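Local coordinates for protein glucosamine-6-phosphate deaminase (Bacillus subtilis, PDB 2BKX) that belongs to the glucosamine-6-phosphate isomerase/6-phosphogluconolactonase family and is built on a Rossmann-like alpha/beta fold, at residues C113-E117 with R151-V155; H138-P144 with V155-T161; A30-A35 with D125-L131; A16-T20 with R192-L196. One frame throughout, in Å; residues are numbered along the deposited sequence.

Contact 1 (C113-E117 with R151-V155)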
loop_
_atom_site.group_PDB
_atom_site.type_symbol
_atom_site.label_atom_id
_atom_site.label_comp_id
_atom_site.label_asym_id
_atom_site.label_seq_id
_atom_site.Cartn_x
_atom_site.Cartn_y
_atom_site.Cartn_z
ATOM N N CYS A 113 6.613 -15.661 4.526
ATOM C CA CYS A 113 6.915 -14.300 5.012
ATOM C C CYS A 113 8.419 -14.049 5.153
ATOM O O CYS A 113 8.909 -12.992 4.791
ATOM C CB CYS A 113 6.196 -14.041 6.321
ATOM S SG CYS A 113 4.423 -13.754 6.089
ATOM N N ARG A 114 9.159 -15.042 5.651
ATOM C CA ARG A 114 10.609 -14.929 5.747
ATOM C C ARG A 114 11.231 -14.792 4.376
ATOM O O ARG A 114 12.083 -13.925 4.188
ATOM C CB ARG A 114 11.230 -16.106 6.504
ATOM C CG ARG A 114 10.974 -16.059 7.975
ATOM C CD ARG A 114 11.758 -17.117 8.768
ATOM N NE ARG A 114 11.727 -18.452 8.180
ATOM C CZ ARG A 114 10.946 -19.460 8.575
ATOM N NH1 ARG A 114 11.006 -20.617 7.938
ATOM N NH2 ARG A 114 10.093 -19.323 9.580
ATOM N N ARG A 115 10.795 -15.608 3.416
ATOM C CA ARG A 115 11.345 -15.507 2.046
ATOM C C ARG A 115 10.997 -14.179 1.410
ATOM O O ARG A 115 11.802 -13.609 0.685
ATOM C CB ARG A 115 10.817 -16.614 1.147
ATOM C CG ARG A 115 11.297 -18.034 1.505
ATOM C CD ARG A 115 10.889 -19.077 0.435
ATOM N NE ARG A 115 9.429 -19.199 0.271
ATOM C CZ ARG A 115 8.638 -20.106 0.871
ATOM N NH1 ARG A 115 9.154 -21.034 1.682
ATOM N NH2 ARG A 115 7.313 -20.095 0.665
ATOM N N TYR A 116 9.817 -13.653 1.710
ATOM C CA TYR A 116 9.396 -12.392 1.101
ATOM C C TYR A 116 10.254 -11.263 1.620
ATOM O O TYR A 116 10.680 -10.391 0.857
ATOM C CB TYR A 116 7.920 -12.125 1.379
ATOM C CG TYR A 116 7.316 -11.024 0.484
ATOM C CD1 TYR A 116 7.035 -11.265 -0.829
ATOM C CD2 TYR A 116 7.046 -9.748 0.982
ATOM C CE1 TYR A 116 6.442 -10.304 -1.619
ATOM C CE2 TYR A 116 6.491 -8.753 0.207
ATOM C CZ TYR A 116 6.182 -9.045 -1.112
ATOM O OH TYR A 116 5.600 -8.122 -1.968
ATOM N N GLU A 117 10.493 -11.253 2.933
ATOM C CA GLU A 117 11.332 -10.214 3.517
ATOM C C GLU A 117 12.733 -10.284 2.918
ATOM O O GLU A 117 13.356 -9.273 2.615
ATOM C CB GLU A 117 11.385 -10.347 5.029
ATOM C CG GLU A 117 12.143 -9.230 5.745
ATOM C CD GLU A 117 11.421 -7.903 5.779
ATOM O OE1 GLU A 117 10.170 -7.869 5.919
ATOM O OE2 GLU A 117 12.093 -6.854 5.713
ATOM N N ARG A 151 8.714 -7.116 10.836
ATOM C CA ARG A 151 9.086 -7.493 9.476
ATOM C C ARG A 151 7.895 -8.223 8.839
ATOM O O ARG A 151 6.825 -8.275 9.448
ATOM C CB ARG A 151 10.346 -8.353 9.521
ATOM C CG ARG A 151 11.562 -7.576 10.001
ATOM C CD ARG A 151 12.150 -6.719 8.921
ATOM N NE ARG A 151 13.352 -6.016 9.388
ATOM C CZ ARG A 151 14.109 -5.303 8.613
ATOM N NH1 ARG A 151 15.178 -4.677 9.126
ATOM N NH2 ARG A 151 13.785 -5.154 7.344
ATOM N N THR A 152 8.047 -8.737 7.618
ATOM C CA THR A 152 6.910 -9.345 6.954
ATOM C C THR A 152 6.415 -10.494 7.838
ATOM O O THR A 152 7.223 -11.299 8.345
ATOM C CB THR A 152 7.302 -9.832 5.545
ATOM O OG1 THR A 152 7.788 -8.738 4.736
ATOM C CG2 THR A 152 6.148 -10.449 4.847
ATOM N N HIS A 153 5.099 -10.585 8.046
ATOM C CA HIS A 153 4.542 -11.542 8.990
ATOM C C HIS A 153 3.083 -11.832 8.724
ATOM O O HIS A 153 2.422 -11.073 8.013
ATOM C CB HIS A 153 4.766 -11.090 10.441
ATOM C CG HIS A 153 4.029 -9.850 10.854
ATOM N ND1 HIS A 153 4.327 -8.603 10.371
ATOM C CD2 HIS A 153 3.059 -9.671 11.778
ATOM C CE1 HIS A 153 3.518 -7.712 10.929
ATOM N NE2 HIS A 153 2.728 -8.337 11.778
ATOM N N VAL A 154 2.624 -12.936 9.324
ATOM C CA VAL A 154 1.236 -13.354 9.342
ATOM C C VAL A 154 0.507 -12.638 10.449
ATOM O O VAL A 154 0.973 -12.590 11.572
ATOM C CB VAL A 154 1.108 -14.869 9.536
ATOM C CG1 VAL A 154 -0.355 -15.323 9.494
ATOM C CG2 VAL A 154 1.878 -15.582 8.447
ATOM N N VAL A 155 -0.633 -12.043 10.112
ATOM C CA VAL A 155 -1.463 -11.277 11.029
ATOM C C VAL A 155 -2.896 -11.740 11.041
ATOM O O VAL A 155 -3.415 -12.226 10.033
ATOM C CB VAL A 155 -1.425 -9.773 10.692
ATOM C CG1 VAL A 155 0.011 -9.288 10.818
ATOM C CG2 VAL A 155 -1.996 -9.488 9.281
#
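One helical turn meets the chain just where it straightens into a strand. Residues 113-117 form a regular turn of helix 109-122, with Glu117 N bonded to Cys113 O at 3.0 Å, while 151-155 runs from loop into strand 153-156; the backbones come nearest at Cys113 and Thr152, whose CA atoms lie 5.3 Å apart. Glu117 illustrates how one carboxylate can hold two successive residues. Its OE1 accepts both Thr152 N at 2.9 Å and Thr152 OG1 at 2.8 Å, and also receives the hydroxyl of Thr186 from helix 184-188. Its OE2 forms a salt bridge with Arg151 NH2, likewise at 2.9 Å. A turn earlier on the helix the contact becomes less polar: Cys113 SG rests 3.5 Å from His153 C and 3.9 Å from Val154 CG2. To one side, the ring of Tyr116 presents its edge to the threonine, CD2 lying 4.0 Å from Thr152 OG1, and its hydroxyl bonds to Asn65 O. On the far segment the bend before the strand is tied internally, because His153 ND1 donates to Arg151 O at 2.7 Å. Glu117 thus fastens helix 109-122 to the loop leading into strand 153-156, and Cys113 packs on the strand's first residues, at the antiparallel part of the mixed sheet of an alpha/beta fold, where 153-156 pairs with 178-181.

Contact 2 (H138-P144 with V155-T161). With F6R (fructose -6-phosphate), chain C.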
loop_
_atom_site.group_PDB
_atom_site.type_symbol
_atom_site.label_atom_id
_atom_site.label_comp_id
_atom_site.label_asym_id
_atom_site.label_seq_id
_atom_site.Cartn_x
_atom_site.Cartn_y
_atom_site.Cartn_z
ATOM N N HIS A 138 -3.921 1.566 10.645
ATOM C CA HIS A 138 -3.015 0.551 10.136
ATOM C C HIS A 138 -2.333 1.005 8.866
ATOM O O HIS A 138 -2.871 1.782 8.094
ATOM C CB HIS A 138 -3.653 -0.842 10.006
ATOM C CG HIS A 138 -4.648 -1.048 8.906
ATOM N ND1 HIS A 138 -5.804 -1.748 9.132
ATOM C CD2 HIS A 138 -4.658 -0.735 7.595
ATOM C CE1 HIS A 138 -6.491 -1.848 8.005
ATOM N NE2 HIS A 138 -5.808 -1.249 7.052
ATOM N N ILE A 139 -1.145 0.475 8.650
ATOM C CA ILE A 139 -0.400 0.589 7.388
ATOM C C ILE A 139 -0.006 -0.828 7.000
ATOM O O ILE A 139 0.317 -1.639 7.847
ATOM C CB ILE A 139 0.783 1.575 7.438
ATOM C CG1 ILE A 139 1.750 1.237 8.557
ATOM C CG2 ILE A 139 0.254 3.002 7.577
ATOM C CD1 ILE A 139 3.059 2.055 8.560
ATOM N N GLY A 140 -0.080 -1.141 5.729
ATOM C CA GLY A 140 -0.198 -2.538 5.339
ATOM C C GLY A 140 -1.338 -3.166 6.137
ATOM O O GLY A 140 -2.367 -2.528 6.328
ATOM N N PHE A 141 -1.133 -4.374 6.650
ATOM C CA PHE A 141 -2.056 -4.925 7.656
ATOM C C PHE A 141 -1.403 -5.018 9.030
ATOM O O PHE A 141 -1.694 -5.925 9.850
ATOM C CB PHE A 141 -2.664 -6.254 7.222
ATOM C CG PHE A 141 -3.722 -6.144 6.143
ATOM C CD1 PHE A 141 -3.753 -7.107 5.173
ATOM C CD2 PHE A 141 -4.709 -5.149 6.143
ATOM C CE1 PHE A 141 -4.775 -7.120 4.200
ATOM C CE2 PHE A 141 -5.707 -5.141 5.145
ATOM C CZ PHE A 141 -5.737 -6.128 4.198
ATOM N N ASN A 142 -0.527 -4.054 9.302
ATOM C CA ASN A 142 0.042 -3.873 10.641
ATOM C C ASN A 142 -0.959 -3.156 11.516
ATOM O O ASN A 142 -1.116 -1.941 11.387
ATOM C CB ASN A 142 1.359 -3.103 10.565
ATOM C CG ASN A 142 2.381 -3.822 9.748
ATOM O OD1 ASN A 142 2.996 -4.790 10.225
ATOM N ND2 ASN A 142 2.616 -3.345 8.542
ATOM N N GLU A 143 -1.692 -3.941 12.320
ATOM C CA GLU A 143 -2.774 -3.406 13.134
ATOM C C GLU A 143 -2.232 -2.770 14.403
ATOM O O GLU A 143 -1.078 -2.993 14.787
ATOM C CB GLU A 143 -3.770 -4.501 13.483
ATOM C CG GLU A 143 -4.419 -5.195 12.280
ATOM C CD GLU A 143 -5.555 -4.466 11.612
ATOM O OE1 GLU A 143 -5.611 -3.222 11.653
ATOM O OE2 GLU A 143 -6.464 -5.126 11.036
ATOM N N PRO A 144 -3.070 -1.985 15.099
ATOM C CA PRO A 144 -2.630 -1.427 16.374
ATOM C C PRO A 144 -2.012 -2.442 17.303
ATOM O O PRO A 144 -2.493 -3.576 17.426
ATOM C CB PRO A 144 -3.927 -0.844 16.928
ATOM C CG PRO A 144 -4.694 -0.447 15.714
ATOM C CD PRO A 144 -4.417 -1.522 14.727
ATOM N N VAL A 155 -0.633 -12.043 10.112
ATOM C CA VAL A 155 -1.463 -11.277 11.029
ATOM C C VAL A 155 -2.896 -11.740 11.041
ATOM O O VAL A 155 -3.415 -12.226 10.033
ATOM C CB VAL A 155 -1.425 -9.773 10.692
ATOM C CG1 VAL A 155 0.011 -9.288 10.818
ATOM C CG2 VAL A 155 -1.996 -9.488 9.281
ATOM N N THR A 156 -3.527 -11.574 12.200
ATOM C CA THR A 156 -4.958 -11.772 12.323
ATOM C C THR A 156 -5.581 -10.390 12.174
ATOM O O THR A 156 -5.291 -9.493 12.947
ATOM C CB THR A 156 -5.308 -12.423 13.683
ATOM O OG1 THR A 156 -4.664 -13.687 13.752
ATOM C CG2 THR A 156 -6.805 -12.594 13.886
ATOM N N LEU A 157 -6.425 -10.215 11.173
ATOM C CA LEU A 157 -7.032 -8.943 10.905
ATOM C C LEU A 157 -7.978 -8.512 12.025
ATOM O O LEU A 157 -8.752 -9.301 12.585
ATOM C CB LEU A 157 -7.803 -8.971 9.594
ATOM C CG LEU A 157 -6.954 -9.323 8.367
ATOM C CD1 LEU A 157 -7.844 -9.401 7.150
ATOM C CD2 LEU A 157 -5.876 -8.301 8.110
ATOM N N ASN A 158 -7.923 -7.231 12.356
ATOM C CA ASN A 158 -8.879 -6.712 13.327
ATOM C C ASN A 158 -10.279 -6.733 12.743
ATOM O O ASN A 158 -10.489 -6.607 11.527
ATOM C CB ASN A 158 -8.523 -5.283 13.711
ATOM C CG ASN A 158 -7.348 -5.188 14.678
ATOM O OD1 ASN A 158 -6.644 -6.164 14.995
ATOM N ND2 ASN A 158 -7.141 -3.975 15.160
ATOM N N GLU A 159 -11.281 -6.810 13.603
ATOM C CA GLU A 159 -12.651 -6.768 13.106
ATOM C C GLU A 159 -12.971 -5.496 12.316
ATOM O O GLU A 159 -13.699 -5.543 11.328
ATOM C CB GLU A 159 -13.656 -6.995 14.243
ATOM C CG GLU A 159 -13.451 -8.366 14.970
ATOM C CD GLU A 159 -13.202 -9.608 14.065
ATOM O OE1 GLU A 159 -13.810 -9.793 12.983
ATOM O OE2 GLU A 159 -12.377 -10.462 14.467
ATOM N N GLN A 160 -12.410 -4.356 12.708
ATOM C CA GLN A 160 -12.668 -3.119 11.940
ATOM C C GLN A 160 -12.191 -3.223 10.493
ATOM O O GLN A 160 -12.796 -2.666 9.593
ATOM C CB GLN A 160 -12.016 -1.929 12.604
ATOM C CG GLN A 160 -12.475 -0.636 12.081
ATOM C CD GLN A 160 -11.583 0.465 12.511
ATOM O OE1 GLN A 160 -11.941 1.281 13.355
ATOM N NE2 GLN A 160 -10.395 0.475 11.971
ATOM N N THR A 161 -11.083 -3.927 10.277
ATOM C CA THR A 161 -10.541 -4.136 8.945
ATOM C C THR A 161 -11.437 -5.042 8.122
ATOM O O THR A 161 -11.743 -4.754 6.965
ATOM C CB THR A 161 -9.155 -4.713 9.061
ATOM O OG1 THR A 161 -8.371 -3.770 9.790
ATOM C CG2 THR A 161 -8.542 -4.965 7.691
HETATM C C1 F6R C . -3.150 -1.748 1.013
HETATM C C2 F6R C . -3.076 -1.932 2.516
HETATM C C3 F6R C . -4.099 -1.402 3.530
HETATM C C4 F6R C . -5.039 -0.323 2.957
HETATM C C5 F6R C . -6.031 0.222 3.972
HETATM C C6 F6R C . -6.972 1.244 3.345
HETATM O O1 F6R C . -2.299 -2.676 0.313
HETATM O O2 F6R C . -2.097 -2.505 2.940
HETATM O O3 F6R C . -3.396 -0.781 4.592
HETATM O O4 F6R C . -4.240 0.746 2.461
HETATM O O5 F6R C . -6.774 -0.817 4.598
HETATM O O6 F6R C . -7.797 0.572 2.380
HETATM P P F6R C . -8.707 1.440 1.399
HETATM O O1P F6R C . -7.771 2.149 0.459
HETATM O O2P F6R C . -9.441 2.422 2.273
HETATM O O3P F6R C . -9.602 0.481 0.683
HETATM O O HOH W 1 -5.073 -4.407 17.338
#
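Glu143 shows how a buried carboxylate can join a ligand-binding loop to the start of a helix. With chi1 and chi2 both m, its side chain brings OE2 within 2.9 Å of Asn158 N and 2.7 Å of Thr161 OG1, each of which donates a hydrogen bond. The other oxygen, OE1, accepts His138 ND1 at 2.9 Å as well as the side-chain amide of Asn136. His138 adopts chi1 p, which leaves NE2 hydrogen-bonded to O5 of fructose -6-phosphate at 2.7 Å. His138 lines the ligand pocket of the Rossmann-like fold, with Glu143 behind it as the carboxylate partner of its ring, and Gly140, at positive phi, supplies its carbonyl there: Gly140 O accepts the ligand's O3 at 2.7 Å. Phe141, with chi1 m, turns its ring to Leu157, whose CD2 lies over the face in a CH-pi contact, 3.8 Å from the Phe141 ring centroid; Phe141 CB also packs on Val155 CG2 at 3.9 Å. Asn158 occupies the N-cap position of helix 159-165 but its side chain makes no capping bond. With chi1 m, its ND2 instead donates to a water at 3.0 Å, and that water donates to Pro144 O at 2.7 Å.

Contact 3 (A30-A35 with D125-L131). With F6R (fructose -6-phosphate), chain C.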
loop_
_atom_site.group_PDB
_atom_site.type_symbol
_atom_site.label_atom_id
_atom_site.label_comp_id
_atom_site.label_asym_id
_atom_site.label_seq_id
_atom_site.Cartn_x
_atom_site.Cartn_y
_atom_site.Cartn_z
ATOM N N ALA A 30 13.803 1.106 -10.943
ATOM C CA ALA A 30 13.255 1.346 -9.619
ATOM C C ALA A 30 12.485 0.159 -9.125
ATOM O O ALA A 30 11.932 -0.611 -9.904
ATOM C CB ALA A 30 12.376 2.546 -9.591
ATOM N N VAL A 31 12.485 0.018 -7.807
ATOM C CA VAL A 31 11.685 -0.918 -7.079
ATOM C C VAL A 31 10.538 -0.119 -6.446
ATOM O O VAL A 31 10.781 0.740 -5.595
ATOM C CB VAL A 31 12.499 -1.637 -5.969
ATOM C CG1 VAL A 31 11.598 -2.612 -5.229
ATOM C CG2 VAL A 31 13.694 -2.373 -6.605
ATOM N N LEU A 32 9.316 -0.406 -6.868
ATOM C CA LEU A 32 8.161 0.306 -6.352
ATOM C C LEU A 32 7.441 -0.583 -5.363
ATOM O O LEU A 32 7.064 -1.711 -5.688
ATOM C CB LEU A 32 7.156 0.655 -7.474
ATOM C CG LEU A 32 7.694 1.270 -8.764
ATOM C CD1 LEU A 32 6.521 1.451 -9.714
ATOM C CD2 LEU A 32 8.430 2.567 -8.487
ATOM N N GLY A 33 7.175 -0.047 -4.182
ATOM C CA GLY A 33 6.293 -0.691 -3.231
ATOM C C GLY A 33 4.885 -0.240 -3.485
ATOM O O GLY A 33 4.658 0.967 -3.561
ATOM N N LEU A 34 3.937 -1.183 -3.611
ATOM C CA LEU A 34 2.599 -0.863 -4.072
ATOM C C LEU A 34 1.556 -1.347 -3.067
ATOM O O LEU A 34 1.822 -2.201 -2.227
ATOM C CB LEU A 34 2.358 -1.490 -5.454
ATOM C CG LEU A 34 3.281 -0.923 -6.550
ATOM C CD1 LEU A 34 2.959 -1.664 -7.854
ATOM C CD2 LEU A 34 3.130 0.580 -6.740
ATOM N N ALA A 35 0.369 -0.766 -3.199
ATOM C CA ALA A 35 -0.751 -0.983 -2.297
ATOM C C ALA A 35 -2.021 -1.302 -3.076
ATOM O O ALA A 35 -2.166 -0.917 -4.242
ATOM C CB ALA A 35 -1.001 0.280 -1.495
ATOM N N ASP A 125 15.713 -2.917 -1.218
ATOM C CA ASP A 125 14.621 -2.200 -0.555
ATOM C C ASP A 125 13.825 -1.473 -1.648
ATOM O O ASP A 125 14.180 -1.546 -2.830
ATOM C CB ASP A 125 15.078 -1.162 0.497
ATOM C CG ASP A 125 16.204 -1.643 1.416
ATOM O OD1 ASP A 125 16.129 -2.757 1.984
ATOM O OD2 ASP A 125 17.159 -0.843 1.620
ATOM N N THR A 126 12.752 -0.766 -1.277
ATOM C CA THR A 126 12.000 0.034 -2.259
ATOM C C THR A 126 12.536 1.467 -2.476
ATOM O O THR A 126 13.034 2.124 -1.523
ATOM C CB THR A 126 10.517 0.057 -1.859
ATOM O OG1 THR A 126 10.388 0.736 -0.601
ATOM C CG2 THR A 126 9.983 -1.344 -1.741
ATOM N N ASP A 127 12.394 1.984 -3.698
ATOM C CA ASP A 127 12.660 3.359 -4.037
ATOM C C ASP A 127 11.517 4.296 -3.634
ATOM O O ASP A 127 11.717 5.474 -3.317
ATOM C CB ASP A 127 12.984 3.508 -5.521
ATOM C CG ASP A 127 14.312 2.893 -5.854
ATOM O OD1 ASP A 127 15.313 3.551 -5.522
ATOM O OD2 ASP A 127 14.363 1.725 -6.365
ATOM N N ILE A 128 10.289 3.777 -3.734
ATOM C CA ILE A 128 9.133 4.476 -3.195
ATOM C C ILE A 128 8.173 3.423 -2.673
ATOM O O ILE A 128 8.110 2.340 -3.243
ATOM C CB ILE A 128 8.432 5.379 -4.231
ATOM C CG1 ILE A 128 7.429 6.334 -3.561
ATOM C CG2 ILE A 128 7.792 4.534 -5.344
ATOM C CD1 ILE A 128 6.914 7.385 -4.539
ATOM N N GLN A 129 7.439 3.750 -1.608
ATOM C CA GLN A 129 6.435 2.825 -1.070
ATOM C C GLN A 129 5.126 3.596 -0.983
ATOM O O GLN A 129 5.013 4.551 -0.207
ATOM C CB GLN A 129 6.839 2.296 0.301
ATOM C CG GLN A 129 5.789 1.411 0.947
ATOM C CD GLN A 129 5.573 0.118 0.209
ATOM O OE1 GLN A 129 6.470 -0.728 0.197
ATOM N NE2 GLN A 129 4.378 -0.086 -0.361
ATOM N N LEU A 130 4.141 3.180 -1.797
ATOM C CA LEU A 130 2.782 3.664 -1.695
ATOM C C LEU A 130 2.063 2.981 -0.516
ATOM O O LEU A 130 2.200 1.779 -0.298
ATOM C CB LEU A 130 2.020 3.386 -2.991
ATOM C CG LEU A 130 2.377 3.951 -4.359
ATOM C CD1 LEU A 130 1.281 3.621 -5.401
ATOM C CD2 LEU A 130 2.597 5.376 -4.253
ATOM N N LEU A 131 1.312 3.771 0.242
ATOM C CA LEU A 131 0.544 3.280 1.365
ATOM C C LEU A 131 -0.849 3.874 1.322
ATOM O O LEU A 131 -1.064 4.972 0.809
ATOM C CB LEU A 131 1.148 3.748 2.705
ATOM C CG LEU A 131 2.503 3.291 3.057
ATOM C CD1 LEU A 131 2.965 3.923 4.379
ATOM C CD2 LEU A 131 2.588 1.766 3.145
HETATM C C1 F6R C . -3.150 -1.748 1.013
HETATM C C2 F6R C . -3.076 -1.932 2.516
HETATM C C3 F6R C . -4.099 -1.402 3.530
HETATM C C4 F6R C . -5.039 -0.323 2.957
HETATM C C5 F6R C . -6.031 0.222 3.972
HETATM C C6 F6R C . -6.972 1.244 3.345
HETATM O O1 F6R C . -2.299 -2.676 0.313
HETATM O O2 F6R C . -2.097 -2.505 2.940
HETATM O O3 F6R C . -3.396 -0.781 4.592
HETATM O O4 F6R C . -4.240 0.746 2.461
HETATM O O5 F6R C . -6.774 -0.817 4.598
HETATM O O6 F6R C . -7.797 0.572 2.380
HETATM P P F6R C . -8.707 1.440 1.399
HETATM O O1P F6R C . -7.771 2.149 0.459
HETATM O O2P F6R C . -9.441 2.422 2.273
HETATM O O3P F6R C . -9.602 0.481 0.683
#
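Asp125 opens the second segment by setting its carbonyl O 3.6 Å from Val31 CB. Thr126 follows, its CG2 4.0 Å from Val31 CG1 and its hydroxyl bonded to Ser190. Asp127 then clasps Val31 twice: its N donates to Val31 O at 2.8 Å, and its OD2 accepts Val31 N at 2.9 Å. From Ile128 the chain is a strand running parallel to 31-34, with the axes 4.6 Å apart and 12° from parallel. Ile128 O accepts Gly33 N at 2.7 Å, while Ile128 CG2 packs on Leu32 CD2 at 3.8 Å. Gln129 folds its side chain over Gly33, where a CB would clash with OE1, and its NE2 donates to Leu130 O at 2.9 Å. Leu130 N bonds to Gly33 O at 2.9 Å and its CD1 meets Leu34 CD2 at 3.8 Å. Leu131 lies alongside Ala35, whose CA is 3.5 Å from O1 of fructose -6-phosphate. Three main-chain hydrogen bonds and one to the Asp127 carboxylate thus fix the two parallel strands in the interior, and the glycine's bare backbone gives the glutamine amide room.

Contact 4 (A16-T20 with R192-L196)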
loop_
_atom_site.group_PDB
_atom_site.type_symbol
_atom_site.label_atom_id
_atom_site.label_comp_id
_atom_site.label_asym_id
_atom_site.label_seq_id
_atom_site.Cartn_x
_atom_site.Cartn_y
_atom_site.Cartn_z
ATOM N N ALA A 16 -0.342 11.702 -7.165
ATOM C CA ALA A 16 0.282 10.427 -6.799
ATOM C C ALA A 16 0.884 9.744 -8.006
ATOM O O ALA A 16 1.969 9.171 -7.936
ATOM C CB ALA A 16 -0.767 9.532 -6.117
ATOM N N ALA A 17 0.153 9.737 -9.113
ATOM C CA ALA A 17 0.671 9.118 -10.317
ATOM C C ALA A 17 1.919 9.841 -10.805
ATOM O O ALA A 17 2.881 9.205 -11.240
ATOM C CB ALA A 17 -0.394 9.068 -11.372
ATOM N N ARG A 18 1.910 11.157 -10.698
ATOM C CA ARG A 18 3.076 11.933 -11.130
ATOM C C ARG A 18 4.315 11.625 -10.283
ATOM O O ARG A 18 5.435 11.434 -10.815
ATOM C CB ARG A 18 2.729 13.424 -11.122
ATOM C CG ARG A 18 3.884 14.354 -11.495
ATOM C CD ARG A 18 4.418 14.091 -12.880
ATOM N NE ARG A 18 3.376 14.332 -13.866
ATOM C CZ ARG A 18 3.405 13.924 -15.118
ATOM N NH1 ARG A 18 4.414 13.197 -15.560
ATOM N NH2 ARG A 18 2.389 14.219 -15.916
ATOM N N ILE A 19 4.142 11.553 -8.962
ATOM C CA ILE A 19 5.252 11.234 -8.060
ATOM C C ILE A 19 5.796 9.833 -8.347
ATOM O O ILE A 19 7.029 9.615 -8.401
ATOM C CB ILE A 19 4.850 11.342 -6.595
ATOM C CG1 ILE A 19 4.577 12.815 -6.214
ATOM C CG2 ILE A 19 5.886 10.706 -5.682
ATOM C CD1 ILE A 19 3.833 13.026 -4.910
ATOM N N THR A 20 4.889 8.885 -8.597
ATOM C CA THR A 20 5.309 7.527 -8.910
ATOM C C THR A 20 6.051 7.510 -10.266
ATOM O O THR A 20 7.068 6.858 -10.428
ATOM C CB THR A 20 4.096 6.578 -8.913
ATOM O OG1 THR A 20 3.419 6.703 -7.663
ATOM C CG2 THR A 20 4.510 5.139 -9.077
ATOM N N ARG A 192 11.474 6.407 0.158
ATOM C CA ARG A 192 10.475 7.459 0.038
ATOM C C ARG A 192 9.104 6.848 0.257
ATOM O O ARG A 192 8.822 5.799 -0.323
ATOM C CB ARG A 192 10.509 8.088 -1.360
ATOM C CG ARG A 192 9.633 9.263 -1.519
ATOM C CD ARG A 192 9.734 9.900 -2.875
ATOM N NE ARG A 192 8.872 11.085 -2.895
ATOM C CZ ARG A 192 8.749 11.902 -3.923
ATOM N NH1 ARG A 192 9.390 11.665 -5.044
ATOM N NH2 ARG A 192 7.960 12.954 -3.815
ATOM N N ILE A 193 8.277 7.509 1.070
ATOM C CA ILE A 193 6.936 7.019 1.340
ATOM C C ILE A 193 5.905 7.988 0.787
ATOM O O ILE A 193 6.064 9.196 0.935
ATOM C CB ILE A 193 6.737 6.745 2.848
ATOM C CG1 ILE A 193 7.635 5.504 3.238
ATOM C CG2 ILE A 193 5.272 6.438 3.193
ATOM C CD1 ILE A 193 7.785 5.216 4.638
ATOM N N LEU A 194 4.875 7.444 0.149
ATOM C CA LEU A 194 3.760 8.226 -0.382
ATOM C C LEU A 194 2.475 7.622 0.203
ATOM O O LEU A 194 2.081 6.527 -0.191
ATOM C CB LEU A 194 3.762 8.175 -1.918
ATOM C CG LEU A 194 2.582 8.866 -2.592
ATOM C CD1 LEU A 194 2.482 10.310 -2.168
ATOM C CD2 LEU A 194 2.656 8.710 -4.133
ATOM N N LEU A 195 1.894 8.332 1.173
ATOM C CA LEU A 195 0.689 7.911 1.879
ATOM C C LEU A 195 -0.497 8.660 1.284
ATOM O O LEU A 195 -0.522 9.886 1.248
ATOM C CB LEU A 195 0.826 8.151 3.387
ATOM C CG LEU A 195 -0.423 7.942 4.226
ATOM C CD1 LEU A 195 -0.923 6.525 4.161
ATOM C CD2 LEU A 195 -0.133 8.337 5.652
ATOM N N LEU A 196 -1.493 7.895 0.828
ATOM C CA LEU A 196 -2.682 8.429 0.185
ATOM C C LEU A 196 -3.884 8.237 1.121
ATOM O O LEU A 196 -4.114 7.155 1.620
ATOM C CB LEU A 196 -2.965 7.661 -1.108
ATOM C CG LEU A 196 -1.807 7.567 -2.088
ATOM C CD1 LEU A 196 -2.179 6.763 -3.331
ATOM C CD2 LEU A 196 -1.300 8.949 -2.448
#
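Ile19 and Leu194 bury the largest areas in this contact, and around them a helix settles on a sheet. The axes of helix segment 16-20 and strand 193-196 pass 10.4 Å apart and run nearly antiparallel, at 166°, so that side chains fill the space between the backbones. Ile19 reaches two residues of the strand segment. Its CD1 touches Leu194 CD1 at 4.1 Å, and its CG2 lies over one face of the Arg192 guanidinium, 3.6 Å from Arg192 CZ; the arginine, with all its chi angles near t, extends far enough to lay its flat end against the isoleucine. Leu194 sits in the middle of the interface, its CD2 4.0 Å from Ala16 CB and 4.1 Å from Thr20 OG1. That hydroxyl is turned back on the helix, donating to Ala16 O at 2.9 Å. The small side chain of Ala16 also admits Leu196, whose CD2 approaches Ala16 CB to 3.8 Å. Alternate residues of the segment, Arg192 just before the strand and Leu194 and Leu196 in it, point toward the helix, as expected of extended chain. Helix 9-26 links parallel strands 2-6 and 31-34, so the contact exemplifies a beta-alpha-beta crossover whose helix packs across intervening strands of a Rossmann-like sheet.

All four contacts reach one mixed sheet. Contacts 3 and 4 are neighbours, with centres 9 Å apart, because strands 128-131 and 193-197 lie side by side in its parallel part. Contacts 1 and 2, 15 Å apart, share Val155 on strand 153-156, which joins the antiparallel part; contacts 1 and 4 are the most distant pair, at 24 Å. Along the chain, the segments of contact 4 enclose the other three. Contact 1 interleaves with both contact 3 and contact 2, whereas contact 3 closes before contact 2 opens. Contacts 2 and 3, though 20 Å apart, both touch fructose -6-phosphate: sequence-distant elements thus converge on one pocket.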